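Local coordinates for chitin-binding type-4 domain-containing protein (Photorhabdus laumondii subsp. laumondii, PDB 6T5Z), which probably uses a single copper ion to cleave chitin oxidatively, as a lytic polysaccharide monooxygenase of family AA10, at residues A[1-6]-A[10-15]; A[82-87]-A[95-100]; A[152-157]-A[161-166]. All blocks are in the same frame, centred on the assembly; numbering follows the deposited sequence. Where two conformers were deposited one is given.

Contact 1 of 3, residues A[1-6]-A[10-15]; sequences HGYIDS and RAFLCS. With CU (copper (II) ion), chain D.
Phe-12 of the short helix 10-14 lies against Tyr-3, Ile-4 and Asp-5 of strand 2-6, the edge strand that leads out of the copper-binding histidine brace of this AA10 enzyme. Strand and helix axes run nearly at right angles. The chain begins at the metal: His-1 grips the copper ion with its terminal N at 2.1 Å and with ND1 at 2.0 Å, and His-90 and two waters are further ligands. For this chelate CG of His-1 stands beside the backbone N (chi1 -74°), which brings ND1 round to the same metal.

Two residues on, the strand reaches the helix. Tyr-3 CE1 comes to 3.5 Å from Phe-12 CD1; the two rings are almost parallel, with planes at 12°, yet they meet rim to rim and neither covers the other. Ile-4 takes part through its backbone, its O lying 3.4 Å from Phe-12 CB, while its N is hydrogen-bonded to Gln-165 OE1. Asp-5 then uses its methylene and not its acid group. With CG between the backbone N and the carbonyl carbon, the carboxylate turns off the helix, where OD2 accepts a hydrogen bond from Gln-83 NE2. At the end of the helix Ser-15 OG donates to Phe-12 O, which also takes the Ser-15 N-H, and Cys-14 is tied to Cys-25 by a disulfide. Over one face of Phe-12 lies a CH-pi contact: Asp-5 CB sits 3.6 Å from the ring centroid, only 8° off its normal.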
loop_
_atom_site.group_PDB
_atom_site.type_symbol
_atom_site.label_atom_id
_atom_site.label_comp_id
_atom_site.label_asym_id
_atom_site.label_seq_id
_atom_site.Cartn_x
_atom_site.Cartn_y
_atom_site.Cartn_z
ATOM N N HIS A 1 -0.048 -10.343 9.702
ATOM C CA HIS A 1 -1.280 -9.681 9.254
ATOM C C HIS A 1 -1.396 -8.245 9.760
ATOM O O HIS A 1 -1.294 -7.991 10.959
ATOM C CB HIS A 1 -2.505 -10.484 9.688
ATOM C CG HIS A 1 -2.706 -11.732 8.891
ATOM N ND1 HIS A 1 -1.835 -12.798 8.950
ATOM C CD2 HIS A 1 -3.670 -12.081 8.007
ATOM C CE1 HIS A 1 -2.252 -13.750 8.135
ATOM N NE2 HIS A 1 -3.364 -13.340 7.552
ATOM N N GLY A 2 -1.619 -7.309 8.841
ATOM C CA GLY A 2 -1.766 -5.912 9.225
ATOM C C GLY A 2 -2.134 -5.046 8.040
ATOM O O GLY A 2 -2.134 -5.490 6.889
ATOM N N TYR A 3 -2.443 -3.782 8.338
ATOM C CA TYR A 3 -2.840 -2.843 7.299
ATOM C C TYR A 3 -2.431 -1.437 7.716
ATOM O O TYR A 3 -2.128 -1.177 8.884
ATOM C CB TYR A 3 -4.352 -2.924 7.036
ATOM C CG TYR A 3 -5.165 -2.660 8.276
ATOM C CD1 TYR A 3 -5.498 -1.365 8.641
ATOM C CD2 TYR A 3 -5.594 -3.706 9.093
ATOM C CE1 TYR A 3 -6.233 -1.108 9.780
ATOM C CE2 TYR A 3 -6.341 -3.453 10.238
ATOM C CZ TYR A 3 -6.650 -2.149 10.570
ATOM O OH TYR A 3 -7.387 -1.876 11.706
ATOM N N ILE A 4 -2.423 -0.526 6.744
ATOM C CA ILE A 4 -2.094 0.876 6.972
ATOM C C ILE A 4 -3.388 1.659 7.159
ATOM O O ILE A 4 -4.266 1.635 6.281
ATOM C CB ILE A 4 -1.280 1.448 5.805
ATOM C CG1 ILE A 4 0.052 0.696 5.696
ATOM C CG2 ILE A 4 -1.075 2.956 5.999
ATOM C CD1 ILE A 4 0.918 1.154 4.514
ATOM N N ASP A 5 -3.510 2.359 8.293
ATOM C CA ASP A 5 -4.692 3.179 8.547
ATOM C C ASP A 5 -4.395 4.677 8.586
ATOM O O ASP A 5 -5.303 5.470 8.866
ATOM C CB ASP A 5 -5.411 2.739 9.830
ATOM C CG ASP A 5 -4.596 2.938 11.091
ATOM O OD1 ASP A 5 -5.191 2.743 12.174
ATOM O OD2 ASP A 5 -3.392 3.248 11.022
ATOM N N SER A 6 -3.172 5.091 8.276
ATOM C CA SER A 6 -2.858 6.520 8.186
ATOM C C SER A 6 -1.612 6.722 7.328
ATOM O O SER A 6 -0.544 6.249 7.694
ATOM C CB SER A 6 -2.645 7.128 9.570
ATOM O OG SER A 6 -2.317 8.514 9.466
ATOM N N ARG A 10 -6.321 1.789 0.754
ATOM C CA ARG A 10 -7.514 1.495 -0.030
ATOM C C ARG A 10 -8.336 0.403 0.631
ATOM O O ARG A 10 -9.567 0.514 0.733
ATOM C CB ARG A 10 -7.101 1.102 -1.452
ATOM C CG ARG A 10 -8.267 0.857 -2.423
ATOM C CD ARG A 10 -7.753 0.381 -3.758
ATOM N NE ARG A 10 -7.019 1.425 -4.458
ATOM C CZ ARG A 10 -6.379 1.241 -5.609
ATOM N NH1 ARG A 10 -6.364 0.041 -6.175
ATOM N NH2 ARG A 10 -5.729 2.248 -6.189
ATOM N N ALA A 11 -7.667 -0.653 1.120
ATOM C CA ALA A 11 -8.362 -1.718 1.834
ATOM C C ALA A 11 -8.916 -1.240 3.171
ATOM O O ALA A 11 -10.033 -1.622 3.563
ATOM C CB ALA A 11 -7.421 -2.907 2.043
ATOM N N PHE A 12 -8.145 -0.431 3.902
ATOM C CA PHE A 12 -8.628 0.089 5.174
ATOM C C PHE A 12 -9.907 0.889 4.986
ATOM O O PHE A 12 -10.864 0.738 5.753
ATOM C CB PHE A 12 -7.556 0.954 5.845
ATOM C CG PHE A 12 -8.076 1.737 7.022
ATOM C CD1 PHE A 12 -8.444 1.082 8.192
ATOM C CD2 PHE A 12 -8.248 3.108 6.946
ATOM C CE1 PHE A 12 -8.934 1.784 9.274
ATOM C CE2 PHE A 12 -8.750 3.821 8.029
ATOM C CZ PHE A 12 -9.077 3.152 9.198
ATOM N N LEU A 13 -9.947 1.733 3.955
ATOM C CA LEU A 13 -11.126 2.558 3.721
ATOM C C LEU A 13 -12.328 1.724 3.297
ATOM O O LEU A 13 -13.467 2.179 3.445
ATOM C CB LEU A 13 -10.817 3.625 2.668
ATOM C CG LEU A 13 -9.743 4.642 3.067
ATOM C CD1 LEU A 13 -9.524 5.613 1.933
ATOM C CD2 LEU A 13 -10.119 5.376 4.333
ATOM N N CYS A 14 -12.102 0.513 2.788
ATOM C CA CYS A 14 -13.203 -0.406 2.519
ATOM C C CYS A 14 -13.833 -0.938 3.797
ATOM O O CYS A 14 -14.997 -1.346 3.777
ATOM C CB CYS A 14 -12.713 -1.597 1.695
ATOM S SG CYS A 14 -12.203 -1.287 0.004
ATOM N N SER A 15 -13.100 -0.929 4.908
ATOM C CA SER A 15 -13.512 -1.634 6.110
ATOM C C SER A 15 -14.479 -0.797 6.945
ATOM O O SER A 15 -14.624 0.420 6.769
ATOM C CB SER A 15 -12.288 -2.013 6.953
ATOM O OG SER A 15 -11.726 -0.862 7.561
HETATM CU CU CU D . -0.003 -12.490 9.788
HETATM O O HOH W 1 -0.677 -14.611 10.695
HETATM O O HOH W 2 0.871 -14.075 8.334
#

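Contact 2 of 3, residues A[82-87]-A[95-100]; sequences FQWEIM and WEYFIT
This is the aromatic core between the two sheets of the LPMO beta-sandwich: strand 79-86 of the three-stranded sheet faces strand 92-99 of the other, and Phe-82 and Trp-84 point across at Tyr-97 and Trp-95. The segment axes come no closer than 10.3 Å, so the gap is bridged by side chains alone.

Phe-82 and Tyr-97 form an offset stack with centroids 4.0 Å apart. The side chains slide past each other from opposite sheets: Phe-82 CD1 lies over the centre of the tyrosine ring, while Tyr-97 CE2 sits toward the rim of the phenylalanine, 3.4 Å from Phe-82 CG. That slide carries the tyrosine hydroxyl past Phe-82 to the edge of the neighbouring indole. There Trp-84 NE1 donates to Tyr-97 OH at 2.9 Å; the oxygen lies in the indole plane, though the N-H points somewhat aside, with an angle of 140° at hydrogen.

One face of the same indole receives Trp-95. The pair is edge-to-face with planes at 56°, and Trp-95 CZ3 reaches Trp-84 CG at 3.7 Å. Trp-95 is held again at its outer edge, where Ile-86 CD1 touches Trp-95 CH2 at 3.6 Å, near the ring plane; Trp-154 stacks on Trp-95 as well. In Ile-86, CG1 stands beside the backbone N and the chain then bends at chi2 (-60°), which turns CD1 to Trp-95.

Tyr-97 OH has a second partner in Asn-136 OD1. The hydroxyl, buried among rings, is therefore gripped by an indole N-H and an amide oxygen, and the polar atom that Trp-84 brings into the core is matched inside it, which, with the stack of Tyr-97 on Phe-82, helps hold the indole in its orientation.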
loop_
_atom_site.group_PDB
_atom_site.type_symbol
_atom_site.label_atom_id
_atom_site.label_comp_id
_atom_site.label_asym_id
_atom_site.label_seq_id
_atom_site.Cartn_x
_atom_site.Cartn_y
_atom_site.Cartn_z
ATOM N N PHE A 82 3.621 6.841 7.743
ATOM C CA PHE A 82 2.714 5.723 7.531
ATOM C C PHE A 82 2.560 4.943 8.829
ATOM O O PHE A 82 3.556 4.590 9.468
ATOM C CB PHE A 82 3.232 4.803 6.423
ATOM C CG PHE A 82 3.420 5.498 5.110
ATOM C CD1 PHE A 82 4.651 6.025 4.765
ATOM C CD2 PHE A 82 2.359 5.651 4.229
ATOM C CE1 PHE A 82 4.835 6.664 3.569
ATOM C CE2 PHE A 82 2.537 6.302 3.016
ATOM C CZ PHE A 82 3.788 6.802 2.682
ATOM N N GLN A 83 1.321 4.656 9.206
ATOM C CA GLN A 83 1.022 3.899 10.418
ATOM C C GLN A 83 0.392 2.565 10.041
ATOM O O GLN A 83 -0.649 2.539 9.369
ATOM C CB GLN A 83 0.086 4.671 11.346
ATOM C CG GLN A 83 -0.216 3.955 12.653
ATOM C CD GLN A 83 -1.086 4.797 13.571
ATOM O OE1 GLN A 83 -0.598 5.394 14.535
ATOM N NE2 GLN A 83 -2.385 4.865 13.260
ATOM N N TRP A 84 1.006 1.477 10.503
ATOM C CA TRP A 84 0.466 0.130 10.374
ATOM C C TRP A 84 -0.169 -0.314 11.683
ATOM O O TRP A 84 0.408 -0.116 12.756
ATOM C CB TRP A 84 1.556 -0.879 10.008
ATOM C CG TRP A 84 2.084 -0.844 8.594
ATOM C CD1 TRP A 84 2.961 0.055 8.057
ATOM C CD2 TRP A 84 1.802 -1.795 7.559
ATOM N NE1 TRP A 84 3.233 -0.269 6.749
ATOM C CE2 TRP A 84 2.537 -1.406 6.422
ATOM C CE3 TRP A 84 0.995 -2.943 7.485
ATOM C CZ2 TRP A 84 2.473 -2.105 5.218
ATOM C CZ3 TRP A 84 0.945 -3.643 6.288
ATOM C CH2 TRP A 84 1.677 -3.221 5.175
ATOM N N GLU A 85 -1.345 -0.951 11.578
ATOM C CA GLU A 85 -1.964 -1.707 12.663
ATOM C C GLU A 85 -1.591 -3.171 12.448
ATOM O O GLU A 85 -1.969 -3.780 11.438
ATOM C CB GLU A 85 -3.485 -1.514 12.678
ATOM C CG GLU A 85 -3.930 -0.066 12.770
ATOM C CD GLU A 85 -3.808 0.523 14.173
ATOM O OE1 GLU A 85 -3.419 -0.205 15.103
ATOM O OE2 GLU A 85 -4.119 1.724 14.355
ATOM N N ILE A 86 -0.810 -3.719 13.372
ATOM C CA ILE A 86 -0.245 -5.059 13.237
ATOM C C ILE A 86 -1.125 -5.999 14.055
ATOM O O ILE A 86 -0.921 -6.189 15.258
ATOM C CB ILE A 86 1.210 -5.085 13.690
ATOM C CG1 ILE A 86 2.017 -4.066 12.881
ATOM C CG2 ILE A 86 1.802 -6.501 13.593
ATOM C CD1 ILE A 86 1.999 -4.325 11.380
ATOM N N MET A 87 -2.137 -6.589 13.404
ATOM C CA MET A 87 -3.064 -7.457 14.125
ATOM C C MET A 87 -2.395 -8.749 14.584
ATOM O O MET A 87 -2.717 -9.275 15.654
ATOM C CB MET A 87 -4.277 -7.772 13.259
ATOM C CG MET A 87 -5.164 -6.592 13.001
ATOM S SD MET A 87 -6.613 -7.134 12.111
ATOM C CE MET A 87 -7.475 -8.074 13.371
ATOM N N TRP A 95 10.003 -2.382 6.241
ATOM C CA TRP A 95 8.842 -1.627 5.781
ATOM C C TRP A 95 9.326 -0.759 4.632
ATOM O O TRP A 95 10.338 -0.070 4.771
ATOM C CB TRP A 95 8.281 -0.739 6.901
ATOM C CG TRP A 95 8.231 -1.438 8.212
ATOM C CD1 TRP A 95 9.255 -1.578 9.120
ATOM C CD2 TRP A 95 7.110 -2.132 8.762
ATOM N NE1 TRP A 95 8.822 -2.306 10.204
ATOM C CE2 TRP A 95 7.510 -2.655 10.007
ATOM C CE3 TRP A 95 5.799 -2.358 8.319
ATOM C CZ2 TRP A 95 6.656 -3.398 10.814
ATOM C CZ3 TRP A 95 4.947 -3.090 9.129
ATOM C CH2 TRP A 95 5.380 -3.609 10.352
ATOM N N GLU A 96 8.630 -0.783 3.499
ATOM C CA GLU A 96 9.099 0.011 2.374
ATOM C C GLU A 96 7.914 0.522 1.571
ATOM O O GLU A 96 6.802 -0.015 1.651
ATOM C CB GLU A 96 10.051 -0.787 1.479
ATOM C CG GLU A 96 9.387 -1.921 0.755
ATOM C CD GLU A 96 10.329 -2.639 -0.218
ATOM O OE1 GLU A 96 11.521 -2.277 -0.305
ATOM O OE2 GLU A 96 9.855 -3.574 -0.887
ATOM N N TYR A 97 8.166 1.580 0.795
ATOM C CA TYR A 97 7.102 2.327 0.130
ATOM C C TYR A 97 7.531 2.687 -1.283
ATOM O O TYR A 97 8.639 3.195 -1.486
ATOM C CB TYR A 97 6.740 3.587 0.941
ATOM C CG TYR A 97 6.258 3.195 2.312
ATOM C CD1 TYR A 97 7.149 3.031 3.368
ATOM C CD2 TYR A 97 4.904 2.948 2.542
ATOM C CE1 TYR A 97 6.708 2.621 4.628
ATOM C CE2 TYR A 97 4.459 2.550 3.779
ATOM C CZ TYR A 97 5.356 2.378 4.815
ATOM O OH TYR A 97 4.887 1.990 6.049
ATOM N N PHE A 98 6.658 2.390 -2.246
ATOM C CA PHE A 98 6.799 2.752 -3.645
ATOM C C PHE A 98 5.731 3.784 -3.995
ATOM O O PHE A 98 4.679 3.847 -3.361
ATOM C CB PHE A 98 6.630 1.520 -4.544
ATOM C CG PHE A 98 7.665 0.449 -4.328
ATOM C CD1 PHE A 98 8.753 0.351 -5.182
ATOM C CD2 PHE A 98 7.534 -0.488 -3.295
ATOM C CE1 PHE A 98 9.717 -0.645 -5.009
ATOM C CE2 PHE A 98 8.491 -1.481 -3.115
ATOM C CZ PHE A 98 9.584 -1.562 -3.979
ATOM N N ILE A 99 5.976 4.580 -5.030
ATOM C CA ILE A 99 4.939 5.491 -5.500
ATOM C C ILE A 99 4.843 5.403 -7.015
ATOM O O ILE A 99 5.806 5.047 -7.700
ATOM C CB ILE A 99 5.179 6.940 -5.015
ATOM C CG1 ILE A 99 3.918 7.797 -5.214
ATOM C CG2 ILE A 99 6.408 7.562 -5.691
ATOM C CD1 ILE A 99 3.976 9.107 -4.465
ATOM N N THR A 100 3.646 5.689 -7.532
ATOM C CA THR A 100 3.448 5.720 -8.973
ATOM C C THR A 100 4.383 6.741 -9.611
ATOM O O THR A 100 4.763 7.741 -8.993
ATOM C CB THR A 100 1.990 6.068 -9.309
ATOM O OG1 THR A 100 1.506 7.080 -8.407
ATOM C CG2 THR A 100 1.111 4.831 -9.184
#

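Contact 3 of 3, residues A[152-157]-A[161-166]; sequences GVWTIS and NAFYQV
Five backbone hydrogen bonds join Gly-152, Trp-154 and Ile-156 to Gln-165, Phe-163 and Asn-161. Gly-152 and Gln-165 exchange a pair, Gly-152 N to Gln-165 O at 2.8 Å and Gln-165 N to Gly-152 O at 2.9 Å. Trp-154 and Phe-163 make the second reciprocal pair, and Ile-156 N to Asn-161 O, at 3.2 Å, is the longest of the set. Between the pairs, Val-153 CA brings its hydrogen to Phe-163 O.

Alternate side chains then pack on the two faces of the sheet. On one, Val-153 and Tyr-164 lie side by side: Val-153 CG2 meets Tyr-164 CD2 at 3.9 Å, and CG1 reaches back to Ala-162 CB. The tyrosine hydroxyl is hydrogen-bonded to Lys-38 O.

On the other face Trp-154 and Phe-163 point the same way, their planes roughly parallel, at 28°, but displaced so that little of one ring lies over the other; Trp-154 CE3 touches Phe-163 CD1 at 3.6 Å. Trp-154 has CG anti to its backbone N (chi1 171°), which leans the indole forward along its strand, under Ile-156 CD1, which covers one face of it toward the rim. Ile-156 CG1 also meets the Phe-163 ring at its edge, 4.0 Å from CE1. Trp-154 NE1 is taken up by Thr-92 OG1.

The Phe-163 side chain lies about 4 Å from the copper ion, nearest atoms, and its ring meets that of His-1. An antiparallel hairpin that brings an aromatic ring beside the copper is typical of the AA10 active site.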
loop_
_atom_site.group_PDB
_atom_site.type_symbol
_atom_site.label_atom_id
_atom_site.label_comp_id
_atom_site.label_asym_id
_atom_site.label_seq_id
_atom_site.Cartn_x
_atom_site.Cartn_y
_atom_site.Cartn_z
ATOM N N GLY A 152 2.585 0.327 0.060
ATOM C CA GLY A 152 3.297 -0.044 1.266
ATOM C C GLY A 152 3.535 -1.538 1.270
ATOM O O GLY A 152 2.637 -2.317 0.939
ATOM N N VAL A 153 4.759 -1.939 1.625
ATOM C CA VAL A 153 5.131 -3.351 1.671
ATOM C C VAL A 153 5.757 -3.658 3.022
ATOM O O VAL A 153 6.754 -3.037 3.415
ATOM C CB VAL A 153 6.086 -3.740 0.536
ATOM C CG1 VAL A 153 6.364 -5.254 0.569
ATOM C CG2 VAL A 153 5.501 -3.312 -0.816
ATOM N N TRP A 154 5.173 -4.622 3.722
ATOM C CA TRP A 154 5.673 -5.129 4.988
ATOM C C TRP A 154 6.208 -6.525 4.719
ATOM O O TRP A 154 5.428 -7.451 4.481
ATOM C CB TRP A 154 4.558 -5.140 6.030
ATOM C CG TRP A 154 4.917 -5.834 7.294
ATOM C CD1 TRP A 154 6.166 -5.958 7.839
ATOM C CD2 TRP A 154 4.022 -6.511 8.192
ATOM N NE1 TRP A 154 6.101 -6.664 9.010
ATOM C CE2 TRP A 154 4.798 -7.005 9.260
ATOM C CE3 TRP A 154 2.641 -6.733 8.205
ATOM C CZ2 TRP A 154 4.242 -7.733 10.319
ATOM C CZ3 TRP A 154 2.089 -7.445 9.260
ATOM C CH2 TRP A 154 2.882 -7.935 10.300
ATOM N N THR A 155 7.532 -6.673 4.740
ATOM C CA THR A 155 8.193 -7.913 4.354
ATOM C C THR A 155 8.490 -8.732 5.609
ATOM O O THR A 155 9.131 -8.236 6.546
ATOM C CB THR A 155 9.463 -7.598 3.551
ATOM O OG1 THR A 155 9.101 -6.913 2.338
ATOM C CG2 THR A 155 10.252 -8.871 3.200
ATOM N N ILE A 156 8.008 -9.982 5.629
ATOM C CA ILE A 156 8.138 -10.870 6.781
ATOM C C ILE A 156 9.439 -11.649 6.663
ATOM O O ILE A 156 9.708 -12.255 5.623
ATOM C CB ILE A 156 6.943 -11.834 6.869
ATOM C CG1 ILE A 156 5.604 -11.086 6.807
ATOM C CG2 ILE A 156 7.036 -12.674 8.147
ATOM C CD1 ILE A 156 5.443 -10.032 7.877
ATOM N N SER A 157 10.235 -11.665 7.742
ATOM C CA SER A 157 11.583 -12.224 7.651
ATOM C C SER A 157 11.606 -13.747 7.733
ATOM O O SER A 157 12.523 -14.376 7.181
ATOM C CB SER A 157 12.476 -11.637 8.747
ATOM O OG SER A 157 12.091 -12.126 10.017
ATOM N N ASN A 161 6.759 -14.421 2.478
ATOM C CA ASN A 161 5.680 -13.520 2.094
ATOM C C ASN A 161 5.895 -12.087 2.577
ATOM O O ASN A 161 6.831 -11.774 3.320
ATOM C CB ASN A 161 4.350 -14.060 2.623
ATOM C CG ASN A 161 3.983 -15.378 1.988
ATOM O OD1 ASN A 161 4.295 -15.612 0.822
ATOM N ND2 ASN A 161 3.318 -16.244 2.739
ATOM N N ALA A 162 4.988 -11.221 2.126
ATOM C CA ALA A 162 4.906 -9.822 2.520
ATOM C C ALA A 162 3.447 -9.396 2.455
ATOM O O ALA A 162 2.631 -10.034 1.789
ATOM C CB ALA A 162 5.744 -8.916 1.613
ATOM N N PHE A 163 3.129 -8.288 3.114
ATOM C CA PHE A 163 1.779 -7.730 3.050
ATOM C C PHE A 163 1.777 -6.468 2.202
ATOM O O PHE A 163 2.681 -5.635 2.313
ATOM C CB PHE A 163 1.239 -7.450 4.453
ATOM C CG PHE A 163 0.931 -8.705 5.217
ATOM C CD1 PHE A 163 1.945 -9.405 5.862
ATOM C CD2 PHE A 163 -0.350 -9.239 5.215
ATOM C CE1 PHE A 163 1.673 -10.586 6.535
ATOM C CE2 PHE A 163 -0.628 -10.424 5.891
ATOM C CZ PHE A 163 0.382 -11.097 6.542
ATOM N N TYR A 164 0.749 -6.323 1.354
ATOM C CA TYR A 164 0.752 -5.303 0.303
ATOM C C TYR A 164 -0.415 -4.347 0.504
ATOM O O TYR A 164 -1.575 -4.774 0.526
ATOM C CB TYR A 164 0.697 -5.959 -1.077
ATOM C CG TYR A 164 1.995 -6.646 -1.466
ATOM C CD1 TYR A 164 2.252 -7.967 -1.096
ATOM C CD2 TYR A 164 2.969 -5.962 -2.192
ATOM C CE1 TYR A 164 3.452 -8.599 -1.454
ATOM C CE2 TYR A 164 4.163 -6.578 -2.551
ATOM C CZ TYR A 164 4.398 -7.892 -2.178
ATOM O OH TYR A 164 5.576 -8.496 -2.550
ATOM N N GLN A 165 -0.113 -3.049 0.633
ATOM C CA GLN A 165 -1.127 -2.037 0.940
ATOM C C GLN A 165 -1.001 -0.840 0.001
ATOM O O GLN A 165 -0.170 0.040 0.239
ATOM C CB GLN A 165 -1.002 -1.591 2.398
ATOM C CG GLN A 165 -1.427 -2.666 3.405
ATOM C CD GLN A 165 -2.920 -2.621 3.715
ATOM O OE1 GLN A 165 -3.433 -1.611 4.189
ATOM N NE2 GLN A 165 -3.611 -3.726 3.467
ATOM N N VAL A 166 -1.867 -0.769 -1.041
ATOM C CA VAL A 166 -1.935 0.435 -1.869
ATOM C C VAL A 166 -2.762 1.501 -1.154
ATOM O O VAL A 166 -3.718 1.204 -0.419
ATOM C CB VAL A 166 -2.499 0.122 -3.275
ATOM C CG1 VAL A 166 -1.603 -0.870 -4.019
ATOM C CG2 VAL A 166 -3.934 -0.423 -3.201
#

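Along the chain the contacts follow in series, contact 1 first and contact 3 last, yet they lie close together around the core of one sandwich. Contacts 1 and 2 share the three-stranded sheet through neighbouring strands 2-6 and 79-86, their centres about 10 Å apart, while contacts 2 and 3, about 8 Å apart, share the other sheet through strands 92-99 and 148-156. Contacts 1 and 3, about 13 Å apart, meet through Arg-10 N and Val-166 O, and their segments 1-6 and 161-166 both reach the copper site. Contact 2 thus spans the sheets between the strand that starts at the copper and the hairpin that flanks it.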